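Local atomic coordinates of uncharacterized protein (Ruminococcus gnavus, PDB entry 4QAN), a protein that is of unknown function but adopts a cystatin-like fold as a divergent member of the NTF2-like superfamily and probably binds metal ions. Residues 328-341 / 355-369. Numbering follows the deposited sequence.
Sequences LYSYNGKNYLTGYT and SAPALSLESGEVMRL
Arg368 lays its CD over one face of the Tyr336 ring, a CH-pi contact 4.2 Å from CD to the ring centroid and 25° off the normal. The bend at chi2 (60°) carries the arginine chain across the ring, and the guanidinium, its plane turned 50° from the ring, meets the aliphatic CD of Lys334 with one face. Water 1 accepts from Arg368 NE and Asn335 N and donates to Leu369 O, bridging the two backbones beside the Asn335-Leu369 bond. With an alanine here instead of Tyr336, the Arg368 CD methylene is likely to lose the aromatic face it rests on, and Phe274 its edge-to-face partner.

Leu337 and Met367, a selenomethionine, form an antiparallel hydrogen-bonded pair: Leu337 N reaches Met367 O at 2.8 Å and Met367 N returns to Leu337 O at 2.9 Å. Their side chains run alongside each other, with CE of Met367 3.5 Å from Leu337 CD2. On the same face Leu369 brings CD1 tightly against Leu328 CD1 at 3.5 Å, crossing at about a right angle; helix 371-378 packs against Leu328 and Leu337.

Further along, Leu361 CD1 comes within 3.3 Å of Gly339 N, and Ala356 CB sits over Gly339 CA, where any side chain would clash with it. Thr341 OG1 donates to Ser355 O at 2.9 Å from above the carbonyl plane. The 355-369 segment also carries Ser360, a magnesium ligand of this protein, though no metal is bound here; Ser360 and Leu361 both face Ala356 in a G1 beta bulge. Short strand 367-369 thus joins the sheet through paired backbone bonds and apolar packing, while Arg368, on the face it shares with Tyr336, comes close to Lys334; both are exposed, so solvent probably eases their like charges.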
loop_
_atom_site.group_PDB
_atom_site.type_symbol
_atom_site.label_atom_id
_atom_site.label_comp_id
_atom_site.label_asym_id
_atom_site.label_seq_id
_atom_site.Cartn_x
_atom_site.Cartn_y
_atom_site.Cartn_z
ATOM N N LEU A 328 -4.171 23.863 -10.818
ATOM C CA LEU A 328 -4.487 23.911 -12.247
ATOM C C LEU A 328 -3.277 23.375 -13.003
ATOM O O LEU A 328 -2.152 23.815 -12.757
ATOM C CB LEU A 328 -4.812 25.340 -12.683
ATOM C CG LEU A 328 -5.079 25.577 -14.166
ATOM C CD1 LEU A 328 -6.346 24.858 -14.585
ATOM C CD2 LEU A 328 -5.188 27.067 -14.474
ATOM N N TYR A 329 -3.507 22.411 -13.898
ATOM C CA TYR A 329 -2.423 21.634 -14.490
ATOM C C TYR A 329 -2.456 21.620 -16.009
ATOM O O TYR A 329 -3.486 21.864 -16.622
ATOM C CB TYR A 329 -2.494 20.162 -14.053
ATOM C CG TYR A 329 -2.544 19.902 -12.562
ATOM C CD1 TYR A 329 -3.724 20.070 -11.857
ATOM C CD2 TYR A 329 -1.426 19.451 -11.873
ATOM C CE1 TYR A 329 -3.783 19.827 -10.516
ATOM C CE2 TYR A 329 -1.478 19.182 -10.518
ATOM C CZ TYR A 329 -2.670 19.379 -9.842
ATOM O OH TYR A 329 -2.769 19.135 -8.498
ATOM N N SER A 330 -1.302 21.314 -16.589
ATOM C CA SER A 330 -1.211 20.769 -17.933
ATOM C C SER A 330 -0.546 19.408 -17.790
ATOM O O SER A 330 0.615 19.315 -17.379
ATOM C CB SER A 330 -0.378 21.666 -18.860
ATOM O OG SER A 330 -0.059 20.996 -20.081
ATOM N N TYR A 331 -1.294 18.357 -18.099
ATOM C CA TYR A 331 -0.739 17.016 -18.188
ATOM C C TYR A 331 -0.588 16.700 -19.657
ATOM O O TYR A 331 -1.568 16.374 -20.325
ATOM C CB TYR A 331 -1.649 15.963 -17.534
ATOM C CG TYR A 331 -1.133 14.550 -17.753
ATOM C CD1 TYR A 331 0.017 14.107 -17.098
ATOM C CD2 TYR A 331 -1.757 13.670 -18.638
ATOM C CE1 TYR A 331 0.508 12.830 -17.291
ATOM C CE2 TYR A 331 -1.259 12.388 -18.838
ATOM C CZ TYR A 331 -0.127 11.976 -18.159
ATOM O OH TYR A 331 0.404 10.711 -18.348
ATOM N N ASN A 332 0.634 16.796 -20.160
ATOM C CA ASN A 332 0.922 16.584 -21.587
ATOM C C ASN A 332 -0.019 17.360 -22.502
ATOM O O ASN A 332 -0.470 16.855 -23.537
ATOM C CB ASN A 332 0.912 15.093 -21.922
ATOM C CG ASN A 332 2.026 14.347 -21.222
ATOM O OD1 ASN A 332 3.051 14.009 -21.828
ATOM N ND2 ASN A 332 1.859 14.137 -19.918
ATOM N N GLY A 333 -0.304 18.594 -22.106
ATOM C CA GLY A 333 -1.064 19.525 -22.923
ATOM C C GLY A 333 -2.551 19.525 -22.668
ATOM O O GLY A 333 -3.267 20.349 -23.235
ATOM N N LYS A 334 -3.032 18.593 -21.856
ATOM C CA LYS A 334 -4.433 18.590 -21.449
ATOM C C LYS A 334 -4.521 19.170 -20.063
ATOM O O LYS A 334 -3.686 18.876 -19.217
ATOM C CB LYS A 334 -5.031 17.182 -21.503
ATOM C CG LYS A 334 -5.092 16.645 -22.927
ATOM C CD LYS A 334 -5.937 15.391 -23.055
ATOM C CE LYS A 334 -6.267 15.106 -24.515
ATOM N NZ LYS A 334 -7.210 13.966 -24.667
ATOM N N ASN A 335 -5.529 20.010 -19.854
ATOM C CA ASN A 335 -5.684 20.785 -18.625
ATOM C C ASN A 335 -6.660 20.158 -17.663
ATOM O O ASN A 335 -7.745 19.721 -18.062
ATOM C CB ASN A 335 -6.157 22.195 -18.950
ATOM C CG ASN A 335 -5.207 22.909 -19.864
ATOM O OD1 ASN A 335 -5.572 23.306 -20.971
ATOM N ND2 ASN A 335 -3.964 23.043 -19.423
ATOM N N TYR A 336 -6.265 20.132 -16.391
ATOM C CA TYR A 336 -7.074 19.551 -15.332
ATOM C C TYR A 336 -7.092 20.466 -14.118
ATOM O O TYR A 336 -6.253 21.356 -13.973
ATOM C CB TYR A 336 -6.514 18.188 -14.920
ATOM C CG TYR A 336 -6.564 17.155 -16.018
ATOM C CD1 TYR A 336 -5.537 17.059 -16.961
ATOM C CD2 TYR A 336 -7.646 16.289 -16.136
ATOM C CE1 TYR A 336 -5.583 16.117 -17.979
ATOM C CE2 TYR A 336 -7.704 15.343 -17.153
ATOM C CZ TYR A 336 -6.673 15.263 -18.073
ATOM O OH TYR A 336 -6.723 14.334 -19.079
ATOM N N LEU A 337 -8.074 20.236 -13.260
ATOM C CA LEU A 337 -8.122 20.837 -11.953
ATOM C C LEU A 337 -8.107 19.716 -10.908
ATOM O O LEU A 337 -8.737 18.676 -11.093
ATOM C CB LEU A 337 -9.390 21.656 -11.800
ATOM C CG LEU A 337 -9.372 22.681 -10.666
ATOM C CD1 LEU A 337 -8.624 23.940 -11.102
ATOM C CD2 LEU A 337 -10.783 23.043 -10.234
ATOM N N THR A 338 -7.387 19.933 -9.814
ATOM C CA THR A 338 -7.586 19.139 -8.613
ATOM C C THR A 338 -7.670 20.023 -7.388
ATOM O O THR A 338 -7.353 21.199 -7.453
ATOM C CB THR A 338 -6.418 18.183 -8.379
ATOM O OG1 THR A 338 -5.273 18.932 -7.919
ATOM C CG2 THR A 338 -6.110 17.417 -9.658
ATOM N N GLY A 339 -8.060 19.420 -6.273
ATOM C CA GLY A 339 -8.181 20.099 -4.997
ATOM C C GLY A 339 -7.226 19.594 -3.938
ATOM O O GLY A 339 -6.909 18.404 -3.884
ATOM N N TYR A 340 -6.769 20.517 -3.097
ATOM C CA TYR A 340 -5.906 20.210 -1.959
ATOM C C TYR A 340 -6.480 20.817 -0.700
ATOM O O TYR A 340 -7.151 21.846 -0.740
ATOM C CB TYR A 340 -4.512 20.801 -2.155
ATOM C CG TYR A 340 -3.703 20.189 -3.262
ATOM C CD1 TYR A 340 -3.861 20.612 -4.577
ATOM C CD2 TYR A 340 -2.770 19.210 -2.991
ATOM C CE1 TYR A 340 -3.115 20.064 -5.594
ATOM C CE2 TYR A 340 -2.023 18.651 -3.995
ATOM C CZ TYR A 340 -2.190 19.093 -5.299
ATOM O OH TYR A 340 -1.444 18.529 -6.290
ATOM N N THR A 341 -6.225 20.158 0.422
ATOM C CA THR A 341 -6.500 20.734 1.734
ATOM C C THR A 341 -5.149 20.691 2.410
ATOM O O THR A 341 -4.528 19.628 2.476
ATOM C CB THR A 341 -7.555 19.940 2.539
ATOM O OG1 THR A 341 -8.806 19.939 1.848
ATOM C CG2 THR A 341 -7.760 20.550 3.908
ATOM N N SER A 355 -8.072 16.583 -1.617
ATOM C CA SER A 355 -9.462 16.958 -1.837
ATOM C C SER A 355 -9.652 18.433 -1.550
ATOM O O SER A 355 -8.851 19.066 -0.871
ATOM C CB SER A 355 -10.377 16.164 -0.906
ATOM O OG SER A 355 -10.175 16.565 0.438
ATOM N N ALA A 356 -10.739 18.970 -2.065
ATOM C CA ALA A 356 -11.209 20.288 -1.680
ATOM C C ALA A 356 -12.733 20.263 -1.646
ATOM O O ALA A 356 -13.391 20.581 -2.642
ATOM C CB ALA A 356 -10.709 21.339 -2.647
ATOM N N PRO A 357 -13.302 19.904 -0.481
ATOM C CA PRO A 357 -14.740 19.791 -0.336
ATOM C C PRO A 357 -15.465 21.058 -0.776
ATOM O O PRO A 357 -16.579 20.986 -1.300
ATOM C CB PRO A 357 -14.933 19.585 1.160
ATOM C CG PRO A 357 -13.661 19.025 1.643
ATOM C CD PRO A 357 -12.587 19.551 0.759
ATOM N N ALA A 358 -14.814 22.200 -0.589
ATOM C CA ALA A 358 -15.403 23.504 -0.897
ATOM C C ALA A 358 -15.742 23.697 -2.385
ATOM O O ALA A 358 -16.575 24.534 -2.734
ATOM C CB ALA A 358 -14.464 24.598 -0.415
ATOM N N LEU A 359 -15.075 22.945 -3.251
ATOM C CA LEU A 359 -15.381 22.904 -4.680
ATOM C C LEU A 359 -15.909 21.532 -5.098
ATOM O O LEU A 359 -15.883 21.193 -6.282
ATOM C CB LEU A 359 -14.121 23.214 -5.494
ATOM C CG LEU A 359 -13.549 24.633 -5.405
ATOM C CD1 LEU A 359 -12.286 24.716 -6.250
ATOM C CD2 LEU A 359 -14.560 25.678 -5.845
ATOM N N SER A 360 -16.382 20.756 -4.122
ATOM C CA SER A 360 -16.909 19.410 -4.341
ATOM C C SER A 360 -15.895 18.432 -4.949
ATOM O O SER A 360 -16.281 17.446 -5.575
ATOM C CB SER A 360 -18.189 19.454 -5.187
ATOM O OG SER A 360 -18.669 18.143 -5.414
ATOM N N LEU A 361 -14.607 18.687 -4.729
ATOM C CA LEU A 361 -13.556 17.825 -5.252
ATOM C C LEU A 361 -13.142 16.781 -4.225
ATOM O O LEU A 361 -12.533 17.098 -3.202
ATOM C CB LEU A 361 -12.339 18.640 -5.691
ATOM C CG LEU A 361 -12.425 19.437 -6.998
ATOM C CD1 LEU A 361 -11.103 20.136 -7.273
ATOM C CD2 LEU A 361 -12.783 18.557 -8.187
ATOM N N GLU A 362 -13.456 15.523 -4.515
ATOM C CA GLU A 362 -13.126 14.431 -3.615
ATOM C C GLU A 362 -11.659 14.060 -3.668
ATOM O O GLU A 362 -10.923 14.423 -4.586
ATOM C CB GLU A 362 -14.001 13.216 -3.910
ATOM C CG GLU A 362 -15.437 13.452 -3.465
ATOM C CD GLU A 362 -16.455 12.628 -4.224
ATOM O OE1 GLU A 362 -16.484 11.392 -4.042
ATOM O OE2 GLU A 362 -17.243 13.225 -4.989
ATOM N N SER A 363 -11.249 13.316 -2.655
ATOM C CA SER A 363 -9.886 12.882 -2.507
ATOM C C SER A 363 -9.371 12.189 -3.774
ATOM O O SER A 363 -9.924 11.189 -4.195
ATOM C CB SER A 363 -9.815 11.946 -1.317
ATOM O OG SER A 363 -8.491 11.758 -0.939
ATOM N N GLY A 364 -8.330 12.743 -4.398
ATOM C CA GLY A 364 -7.777 12.180 -5.633
ATOM C C GLY A 364 -8.582 12.458 -6.898
ATOM O O GLY A 364 -8.267 11.928 -7.945
ATOM N N GLU A 365 -9.607 13.306 -6.821
ATOM C CA GLU A 365 -10.433 13.575 -7.981
ATOM C C GLU A 365 -9.694 14.512 -8.940
ATOM O O GLU A 365 -9.014 15.440 -8.521
ATOM C CB GLU A 365 -11.772 14.189 -7.563
ATOM C CG GLU A 365 -12.832 14.114 -8.650
ATOM C CD GLU A 365 -14.061 14.957 -8.346
ATOM O OE1 GLU A 365 -14.437 15.065 -7.155
ATOM O OE2 GLU A 365 -14.652 15.511 -9.302
ATOM N N VAL A 366 -9.839 14.263 -10.232
ATOM C CA VAL A 366 -9.225 15.109 -11.242
ATOM C C VAL A 366 -10.337 15.528 -12.172
ATOM O O VAL A 366 -11.127 14.692 -12.574
ATOM C CB VAL A 366 -8.146 14.326 -12.000
ATOM C CG1 VAL A 366 -7.677 15.093 -13.201
ATOM C CG2 VAL A 366 -6.969 14.006 -11.084
HETATM N N MSE A 367 -10.424 16.815 -12.478
HETATM C CA MSE A 367 -11.482 17.360 -13.331
HETATM C C MSE A 367 -10.877 17.880 -14.602
HETATM O O MSE A 367 -10.041 18.779 -14.554
HETATM C CB MSE A 367 -12.117 18.516 -12.554
HETATM C CG MSE A 367 -13.192 19.269 -13.330
HETATM SE SE MSE A 367 -14.172 20.416 -12.056
HETATM C CE MSE A 367 -13.322 22.134 -12.485
ATOM N N ARG A 368 -11.305 17.340 -15.741
ATOM C CA ARG A 368 -10.867 17.810 -17.044
ATOM C C ARG A 368 -11.430 19.204 -17.302
ATOM O O ARG A 368 -12.575 19.485 -16.949
ATOM C CB ARG A 368 -11.314 16.830 -18.132
ATOM C CG ARG A 368 -10.980 17.233 -19.566
ATOM C CD ARG A 368 -9.484 17.404 -19.823
ATOM N NE ARG A 368 -9.252 17.882 -21.180
ATOM C CZ ARG A 368 -9.327 17.121 -22.269
ATOM N NH1 ARG A 368 -9.606 15.823 -22.174
ATOM N NH2 ARG A 368 -9.117 17.655 -23.465
ATOM N N LEU A 369 -10.602 20.078 -17.882
ATOM C CA LEU A 369 -11.008 21.433 -18.256
ATOM C C LEU A 369 -10.795 21.695 -19.744
ATOM O O LEU A 369 -9.801 21.265 -20.325
ATOM C CB LEU A 369 -10.191 22.466 -17.476
ATOM C CG LEU A 369 -10.413 22.578 -15.971
ATOM C CD1 LEU A 369 -9.503 23.655 -15.418
ATOM C CD2 LEU A 369 -11.862 22.875 -15.620
HETATM O O HOH W 1 -7.719 20.367 -21.789
HETATM O O HOH W 2 -8.940 16.500 -5.911
#